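PDB 2YJG: lactate racemase from Thermoanaerobacterium thermosaccharolyticum, which interconverts the D- and L-isomers of lactate, using a nickel pincer complex derived from nicotinic acid mononucleotide as its cofactor. Local coordinates for residues D309-H323 with N369-Y383. Residues are numbered along the deposited sequence; the frame is centred on the assembly and turned at random.
Sequences DGGVIIIAAECADGH and NHKVIMVTDSKNYEY
The ring of H323 turns an edge to the face of Y383, with the planes at 59°. Its CD2 sits over the centre of the tyrosine ring, 3.7 Å from Y383 CE1. H323 CG lies between its backbone N and carbonyl carbon (chi1 49°), which brings the ring end nearer to Y383. Y329 stacks on H323 and also packs edge-to-face with Y383. At the other end, I313 CD1 meets the H370 ring obliquely, 4.0 Å from H370 CG, and H370 ND1 is hydrogen-bonded to I366 O. Between these ends, 311-316 and 371-375 are neighbouring parallel strands in the six-stranded parallel sheet of the C-terminal domain. Strand 279-283 flanks the first, and helices pack on both faces. I313, I315, V372 and M374 share one face; I315 CG2 lies alongside M374 CG at 3.8 Å. V312, I314, I373 and V375 take the other, where helix 395-405 packs on the first three. Past the strands, N380 ND2 donates to C319 O at 2.8 Å, from above the carbonyl plane. G322 N reaches the same oxygen from the opposite face, closing the type I turn 319-322. An alanine at N380 would remove the amide and is likely to cost C319 O its second donor, leaving the turn less firmly tied to 378-380. K379 NZ donates a hydrogen bond to A320 O at 2.6 Å, in the carbonyl plane on a lone pair. A water joins E318 OE2 to D377 OD2.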
ATOM      1  N   ASP A 309     -24.484  16.214  42.767  1.00 22.57           N
ATOM      2  CA  ASP A 309     -25.789  16.200  42.129  1.00 23.15           C
ATOM      3  C   ASP A 309     -26.306  17.583  42.034  1.00 22.47           C
ATOM      4  O   ASP A 309     -26.275  18.372  43.010  1.00 22.11           O
ATOM      5  CB  ASP A 309     -26.807  15.351  42.910  1.00 25.22           C
ATOM      6  CG  ASP A 309     -26.285  13.928  43.229  1.00 30.04           C
ATOM      7  OD1 ASP A 309     -25.815  13.208  42.298  1.00 37.82           O
ATOM      8  OD2 ASP A 309     -26.325  13.534  44.437  1.00 37.32           O
ATOM      9  N   GLY A 310     -26.734  17.938  40.833  1.00 20.92           N
ATOM     10  CA  GLY A 310     -27.186  19.277  40.545  1.00 20.86           C
ATOM     11  C   GLY A 310     -26.144  20.320  40.284  1.00 20.13           C
ATOM     12  O   GLY A 310     -26.488  21.462  40.130  1.00 21.83           O
ATOM     13  N   GLY A 311     -24.867  19.917  40.252  1.00 20.04           N
ATOM     14  CA  GLY A 311     -23.773  20.813  40.043  1.00 19.02           C
ATOM     15  C   GLY A 311     -23.601  21.095  38.567  1.00 19.82           C
ATOM     16  O   GLY A 311     -24.376  20.595  37.745  1.00 20.33           O
ATOM     17  N   VAL A 312     -22.568  21.876  38.253  1.00 18.60           N
ATOM     18  CA  VAL A 312     -22.277  22.336  36.907  1.00 18.45           C
ATOM     19  C   VAL A 312     -20.937  21.795  36.453  1.00 17.67           C
ATOM     20  O   VAL A 312     -19.944  21.872  37.174  1.00 18.23           O
ATOM     21  CB  VAL A 312     -22.305  23.864  36.861  1.00 18.27           C
ATOM     22  CG1 VAL A 312     -22.087  24.390  35.421  1.00 17.80           C
ATOM     23  CG2 VAL A 312     -23.657  24.373  37.419  1.00 20.44           C
ATOM     24  N   ILE A 313     -20.934  21.155  35.285  1.00 16.09           N
ATOM     25  CA  ILE A 313     -19.725  20.703  34.665  1.00 14.85           C
ATOM     26  C   ILE A 313     -19.421  21.663  33.504  1.00 14.60           C
ATOM     27  O   ILE A 313     -20.281  21.841  32.583  1.00 14.16           O
ATOM     28  CB  ILE A 313     -19.900  19.266  34.126  1.00 14.19           C
ATOM     29  CG1 ILE A 313     -20.120  18.272  35.280  1.00 12.10           C
ATOM     30  CG2 ILE A 313     -18.718  18.832  33.226  1.00 13.60           C
ATOM     31  CD1 ILE A 313     -20.957  16.943  34.781  1.00 11.35           C
ATOM     32  N   ILE A 314     -18.247  22.289  33.551  1.00 13.08           N
ATOM     33  CA  ILE A 314     -17.675  23.101  32.423  1.00 13.98           C
ATOM     34  C   ILE A 314     -16.651  22.263  31.691  1.00 12.87           C
ATOM     35  O   ILE A 314     -15.709  21.715  32.284  1.00 12.83           O
ATOM     36  CB  ILE A 314     -16.981  24.402  32.879  1.00 14.68           C
ATOM     37  CG1 ILE A 314     -17.928  25.269  33.685  1.00 15.07           C
ATOM     38  CG2 ILE A 314     -16.418  25.143  31.676  1.00 14.22           C
ATOM     39  CD1 ILE A 314     -17.262  26.363  34.590  1.00 15.41           C
ATOM     40  N   ILE A 315     -16.848  22.122  30.393  1.00 12.18           N
ATOM     41  CA  ILE A 315     -15.959  21.342  29.570  1.00 12.01           C
ATOM     42  C   ILE A 315     -15.459  22.194  28.382  1.00 13.07           C
ATOM     43  O   ILE A 315     -16.257  22.751  27.633  1.00 12.44           O
ATOM     44  CB  ILE A 315     -16.596  20.000  29.050  1.00 12.79           C
ATOM     45  CG1 ILE A 315     -15.493  19.241  28.352  1.00 12.92           C
ATOM     46  CG2 ILE A 315     -17.756  20.211  28.126  1.00 11.36           C
ATOM     47  CD1 ILE A 315     -15.594  17.775  28.173  1.00 11.01           C
ATOM     48  N   ALA A 316     -14.138  22.247  28.209  1.00 12.78           N
ATOM     49  CA  ALA A 316     -13.570  22.910  27.081  1.00 12.90           C
ATOM     50  C   ALA A 316     -13.271  21.865  26.054  1.00 11.61           C
ATOM     51  O   ALA A 316     -12.512  20.964  26.317  1.00 12.85           O
ATOM     52  CB  ALA A 316     -12.304  23.689  27.456  1.00 14.35           C
ATOM     53  N   ALA A 317     -13.912  22.008  24.887  1.00 10.79           N
ATOM     54  CA  ALA A 317     -13.844  21.059  23.756  1.00 11.36           C
ATOM     55  C   ALA A 317     -14.125  21.868  22.466  1.00 11.93           C
ATOM     56  O   ALA A 317     -15.214  22.392  22.266  1.00 13.50           O
ATOM     57  CB  ALA A 317     -14.873  19.895  23.931  1.00  9.98           C
ATOM     58  N   GLU A 318     -13.109  22.043  21.634  1.00 13.47           N
ATOM     59  CA  GLU A 318     -13.235  22.919  20.444  1.00 13.01           C
ATOM     60  C   GLU A 318     -14.324  22.414  19.531  1.00 12.06           C
ATOM     61  O   GLU A 318     -15.121  23.194  19.003  1.00 10.74           O
ATOM     62  CB  GLU A 318     -11.908  22.938  19.710  1.00 13.02           C
ATOM     63  CG  GLU A 318     -11.933  23.730  18.442  1.00 10.89           C
ATOM     64  CD  GLU A 318     -10.645  23.729  17.691  1.00 15.75           C
ATOM     65  OE1 GLU A 318     -10.139  22.635  17.326  1.00 14.96           O
ATOM     66  OE2 GLU A 318     -10.146  24.857  17.428  1.00 17.66           O
ATOM     67  N   CYS A 319     -14.400  21.087  19.373  1.00 12.19           N
ATOM     68  CA  CYS A 319     -15.437  20.480  18.531  1.00 13.43           C
ATOM     69  C   CYS A 319     -15.454  21.059  17.127  1.00 13.52           C
ATOM     70  O   CYS A 319     -16.496  21.423  16.603  1.00 12.89           O
ATOM     71  CB  CYS A 319     -16.837  20.562  19.169  1.00 13.71           C
ATOM     72  SG  CYS A 319     -16.917  19.711  20.802  1.00 13.92           S
ATOM     73  N   ALA A 320     -14.281  21.146  16.546  1.00 14.44           N
ATOM     74  CA  ALA A 320     -14.101  21.742  15.219  1.00 16.12           C
ATOM     75  C   ALA A 320     -14.982  21.074  14.169  1.00 16.74           C
ATOM     76  O   ALA A 320     -15.363  21.738  13.209  1.00 18.46           O
ATOM     77  CB  ALA A 320     -12.606  21.606  14.780  1.00 15.72           C
ATOM     78  N   ASP A 321     -15.244  19.774  14.332  1.00 16.71           N
ATOM     79  CA  ASP A 321     -16.063  19.010  13.397  1.00 17.19           C
ATOM     80  C   ASP A 321     -17.549  18.969  13.730  1.00 16.89           C
ATOM     81  O   ASP A 321     -18.303  18.288  13.018  1.00 18.86           O
ATOM     82  CB  ASP A 321     -15.511  17.600  13.247  1.00 17.30           C
ATOM     83  CG  ASP A 321     -14.102  17.583  12.661  1.00 21.54           C
ATOM     84  OD1 ASP A 321     -13.733  18.526  11.933  1.00 23.94           O
ATOM     85  OD2 ASP A 321     -13.373  16.621  12.885  1.00 23.87           O
ATOM     86  N   GLY A 322     -17.995  19.743  14.721  1.00 15.08           N
ATOM     87  CA  GLY A 322     -19.404  19.904  14.980  1.00 14.65           C
ATOM     88  C   GLY A 322     -19.890  18.842  15.956  1.00 14.71           C
ATOM     89  O   GLY A 322     -19.126  18.475  16.865  1.00 14.54           O
ATOM     90  N   HIS A 323     -21.117  18.328  15.785  1.00 13.60           N
ATOM     91  CA  HIS A 323     -21.713  17.453  16.804  1.00 14.33           C
ATOM     92  C   HIS A 323     -21.216  16.046  16.781  1.00 14.32           C
ATOM     93  O   HIS A 323     -21.357  15.375  17.776  1.00 15.03           O
ATOM     94  CB  HIS A 323     -23.257  17.463  16.835  1.00 14.01           C
ATOM     95  CG  HIS A 323     -23.888  17.272  15.486  1.00 15.45           C
ATOM     96  ND1 HIS A 323     -23.636  16.174  14.687  1.00 15.83           N
ATOM     97  CD2 HIS A 323     -24.786  18.034  14.810  1.00 19.29           C
ATOM     98  CE1 HIS A 323     -24.303  16.296  13.547  1.00 16.43           C
ATOM     99  NE2 HIS A 323     -25.010  17.417  13.597  1.00 16.76           N
ATOM    100  N   ASN A 369     -28.877  14.947  35.901  1.00 20.17           N
ATOM    101  CA  ASN A 369     -28.391  15.274  37.254  1.00 21.24           C
ATOM    102  C   ASN A 369     -27.482  16.534  37.338  1.00 19.81           C
ATOM    103  O   ASN A 369     -27.091  16.924  38.460  1.00 20.13           O
ATOM    104  CB  ASN A 369     -27.540  14.124  37.800  1.00 23.01           C
ATOM    105  CG  ASN A 369     -28.323  12.958  38.277  1.00 28.54           C
ATOM    106  OD1 ASN A 369     -29.553  12.947  38.294  1.00 34.95           O
ATOM    107  ND2 ASN A 369     -27.579  11.891  38.642  1.00 35.78           N
ATOM    108  N   HIS A 370     -27.087  17.080  36.190  1.00 16.64           N
ATOM    109  CA  HIS A 370     -26.068  18.146  36.149  1.00 18.03           C
ATOM    110  C   HIS A 370     -26.324  19.079  35.005  1.00 17.56           C
ATOM    111  O   HIS A 370     -26.820  18.653  33.958  1.00 19.03           O
ATOM    112  CB  HIS A 370     -24.661  17.561  35.947  1.00 17.33           C
ATOM    113  CG  HIS A 370     -24.309  16.506  36.928  1.00 17.72           C
ATOM    114  ND1 HIS A 370     -24.493  15.164  36.677  1.00 19.89           N
ATOM    115  CD2 HIS A 370     -23.790  16.595  38.176  1.00 18.51           C
ATOM    116  CE1 HIS A 370     -24.118  14.472  37.746  1.00 19.56           C
ATOM    117  NE2 HIS A 370     -23.646  15.316  38.651  1.00 15.36           N
ATOM    118  N   LYS A 371     -25.894  20.326  35.150  1.00 16.60           N
ATOM    119  CA  LYS A 371     -25.847  21.233  34.001  1.00 18.34           C
ATOM    120  C   LYS A 371     -24.495  21.138  33.365  1.00 17.52           C
ATOM    121  O   LYS A 371     -23.513  21.027  34.093  1.00 18.22           O
ATOM    122  CB  LYS A 371     -26.030  22.681  34.488  1.00 19.43           C
ATOM    123  CG  LYS A 371     -27.284  22.888  35.275  1.00 24.85           C
ATOM    124  CD  LYS A 371     -28.483  23.077  34.437  1.00 33.46           C
ATOM    125  CE  LYS A 371     -29.774  22.992  35.331  1.00 36.02           C
ATOM    126  NZ  LYS A 371     -30.859  23.934  34.875  1.00 39.24           N
ATOM    127  N   VAL A 372     -24.430  21.196  32.039  1.00 15.12           N
ATOM    128  CA  VAL A 372     -23.167  21.195  31.341  1.00 14.97           C
ATOM    129  C   VAL A 372     -23.064  22.488  30.563  1.00 14.41           C
ATOM    130  O   VAL A 372     -24.063  22.962  29.913  1.00 16.41           O
ATOM    131  CB  VAL A 372     -23.020  19.973  30.444  1.00 14.82           C
ATOM    132  CG1 VAL A 372     -21.717  20.040  29.605  1.00 12.12           C
ATOM    133  CG2 VAL A 372     -23.069  18.693  31.298  1.00 15.25           C
ATOM    134  N   ILE A 373     -21.902  23.103  30.708  1.00 13.23           N
ATOM    135  CA  ILE A 373     -21.549  24.306  29.961  1.00 12.73           C
ATOM    136  C   ILE A 373     -20.416  23.951  29.044  1.00 12.63           C
ATOM    137  O   ILE A 373     -19.392  23.415  29.489  1.00 13.01           O
ATOM    138  CB  ILE A 373     -21.113  25.511  30.879  1.00 12.69           C
ATOM    139  CG1 ILE A 373     -22.282  25.968  31.722  1.00 16.72           C
ATOM    140  CG2 ILE A 373     -20.568  26.698  30.022  1.00 13.63           C
ATOM    141  CD1 ILE A 373     -21.920  26.678  32.951  1.00 17.53           C
ATOM    142  N   MET A 374     -20.575  24.209  27.752  1.00 11.88           N
ATOM    143  CA  MET A 374     -19.487  23.905  26.841  1.00 11.84           C
ATOM    144  C   MET A 374     -18.796  25.206  26.332  1.00 12.72           C
ATOM    145  O   MET A 374     -19.426  26.091  25.772  1.00 13.38           O
ATOM    146  CB  MET A 374     -19.943  23.052  25.653  1.00 13.18           C
ATOM    147  CG  MET A 374     -20.485  21.674  25.970  1.00 13.24           C
ATOM    148  SD  MET A 374     -20.706  20.671  24.486  1.00 13.14           S
ATOM    149  CE  MET A 374     -19.075  20.197  24.168  1.00  8.18           C
ATOM    150  N   VAL A 375     -17.499  25.289  26.547  1.00 12.53           N
ATOM    151  CA  VAL A 375     -16.615  26.246  25.877  1.00 13.13           C
ATOM    152  C   VAL A 375     -16.157  25.583  24.604  1.00 13.49           C
ATOM    153  O   VAL A 375     -15.422  24.602  24.616  1.00 11.99           O
ATOM    154  CB  VAL A 375     -15.377  26.650  26.806  1.00 13.91           C
ATOM    155  CG1 VAL A 375     -14.322  27.531  26.086  1.00 14.86           C
ATOM    156  CG2 VAL A 375     -15.887  27.335  28.128  1.00 14.65           C
ATOM    157  N   THR A 376     -16.568  26.179  23.474  1.00 13.87           N
ATOM    158  CA  THR A 376     -16.483  25.558  22.196  1.00 15.17           C
ATOM    159  C   THR A 376     -16.524  26.629  21.110  1.00 15.58           C
ATOM    160  O   THR A 376     -16.891  27.730  21.383  1.00 15.30           O
ATOM    161  CB  THR A 376     -17.640  24.554  22.042  1.00 15.48           C
ATOM    162  OG1 THR A 376     -17.350  23.718  20.953  1.00 13.91           O
ATOM    163  CG2 THR A 376     -18.982  25.232  21.841  1.00 18.30           C
ATOM    164  N   ASP A 377     -16.101  26.255  19.915  1.00 17.06           N
ATOM    165  CA  ASP A 377     -16.131  27.081  18.710  1.00 19.05           C
ATOM    166  C   ASP A 377     -17.510  27.617  18.513  1.00 19.78           C
ATOM    167  O   ASP A 377     -18.467  26.869  18.701  1.00 19.10           O
ATOM    168  CB  ASP A 377     -15.725  26.192  17.531  1.00 19.80           C
ATOM    169  CG  ASP A 377     -15.416  26.955  16.280  1.00 26.24           C
ATOM    170  OD1 ASP A 377     -16.373  27.537  15.660  1.00 29.85           O
ATOM    171  OD2 ASP A 377     -14.214  26.909  15.887  1.00 28.63           O
ATOM    172  N   SER A 378     -17.621  28.888  18.091  1.00 19.65           N
ATOM    173  CA  SER A 378     -18.920  29.551  17.959  1.00 20.56           C
ATOM    174  C   SER A 378     -19.852  28.883  16.974  1.00 20.34           C
ATOM    175  O   SER A 378     -21.075  29.040  17.126  1.00 19.39           O
ATOM    176  CB  SER A 378     -18.784  31.031  17.579  1.00 22.17           C
ATOM    177  OG  SER A 378     -18.238  31.145  16.278  1.00 22.44           O
ATOM    178  N   LYS A 379     -19.281  28.152  16.001  1.00 20.14           N
ATOM    179  CA  LYS A 379     -20.017  27.325  15.004  1.00 20.19           C
ATOM    180  C   LYS A 379     -20.942  26.367  15.696  1.00 20.02           C
ATOM    181  O   LYS A 379     -21.979  25.936  15.121  1.00 18.30           O
ATOM    182  CB  LYS A 379     -19.068  26.400  14.203  1.00 21.07           C
ATOM    183  CG  LYS A 379     -18.106  26.961  13.219  1.00 24.83           C
ATOM    184  CD  LYS A 379     -17.272  25.846  12.525  1.00 26.87           C
ATOM    185  CE  LYS A 379     -16.256  25.099  13.417  1.00 28.61           C
ATOM    186  NZ  LYS A 379     -15.219  24.246  12.611  1.00 26.72           N
ATOM    187  N   ASN A 380     -20.626  26.022  16.947  1.00 18.47           N
ATOM    188  CA  ASN A 380     -21.361  24.992  17.646  1.00 18.69           C
ATOM    189  C   ASN A 380     -22.368  25.475  18.689  1.00 17.80           C
ATOM    190  O   ASN A 380     -22.999  24.636  19.354  1.00 17.04           O
ATOM    191  CB  ASN A 380     -20.366  24.065  18.408  1.00 18.83           C
ATOM    192  CG  ASN A 380     -19.382  23.397  17.489  1.00 21.78           C
ATOM    193  OD1 ASN A 380     -19.769  22.975  16.392  1.00 21.88           O
ATOM    194  ND2 ASN A 380     -18.075  23.304  17.911  1.00 21.81           N
ATOM    195  N   TYR A 381     -22.551  26.796  18.838  1.00 17.34           N
ATOM    196  CA  TYR A 381     -23.375  27.268  19.921  1.00 17.02           C
ATOM    197  C   TYR A 381     -24.790  26.782  19.790  1.00 17.06           C
ATOM    198  O   TYR A 381     -25.419  26.441  20.796  1.00 15.03           O
ATOM    199  CB  TYR A 381     -23.352  28.788  20.049  1.00 17.42           C
ATOM    200  CG  TYR A 381     -22.024  29.448  20.426  1.00 17.99           C
ATOM    201  CD1 TYR A 381     -20.982  28.755  21.099  1.00 16.94           C
ATOM    202  CD2 TYR A 381     -21.840  30.829  20.203  1.00 20.97           C
ATOM    203  CE1 TYR A 381     -19.766  29.395  21.453  1.00 20.47           C
ATOM    204  CE2 TYR A 381     -20.637  31.481  20.556  1.00 22.17           C
ATOM    205  CZ  TYR A 381     -19.583  30.772  21.185  1.00 23.56           C
ATOM    206  OH  TYR A 381     -18.363  31.467  21.561  1.00 19.20           O
ATOM    207  N   GLU A 382     -25.314  26.768  18.566  1.00 16.05           N
ATOM    208  CA  GLU A 382     -26.719  26.363  18.398  1.00 17.37           C
ATOM    209  C   GLU A 382     -26.877  24.890  18.683  1.00 15.79           C
ATOM    210  O   GLU A 382     -27.840  24.474  19.324  1.00 17.57           O
ATOM    211  CB  GLU A 382     -27.204  26.739  17.003  1.00 19.45           C
ATOM    212  CG  GLU A 382     -27.236  28.247  16.810  1.00 26.53           C
ATOM    213  CD  GLU A 382     -28.097  29.034  17.854  1.00 34.76           C
ATOM    214  OE1 GLU A 382     -29.211  28.587  18.285  1.00 40.48           O
ATOM    215  OE2 GLU A 382     -27.649  30.145  18.227  1.00 40.71           O
ATOM    216  N   TYR A 383     -25.880  24.092  18.304  1.00 15.66           N
ATOM    217  CA  TYR A 383     -25.945  22.658  18.616  1.00 16.01           C
ATOM    218  C   TYR A 383     -25.987  22.444  20.132  1.00 15.09           C
ATOM    219  O   TYR A 383     -26.746  21.619  20.684  1.00 14.59           O
ATOM    220  CB  TYR A 383     -24.740  21.891  18.084  1.00 15.97           C
ATOM    221  CG  TYR A 383     -24.557  21.844  16.584  1.00 18.24           C
ATOM    222  CD1 TYR A 383     -25.633  21.765  15.723  1.00 22.01           C
ATOM    223  CD2 TYR A 383     -23.280  21.829  16.049  1.00 22.30           C
ATOM    224  CE1 TYR A 383     -25.438  21.678  14.361  1.00 27.27           C
ATOM    225  CE2 TYR A 383     -23.064  21.743  14.699  1.00 26.06           C
ATOM    226  CZ  TYR A 383     -24.156  21.686  13.850  1.00 26.96           C
ATOM    227  OH  TYR A 383     -23.928  21.601  12.500  1.00 28.15           O
TER
HETATM  228  O   HOH W   1     -11.503  27.006  17.230  1.00 19.39           O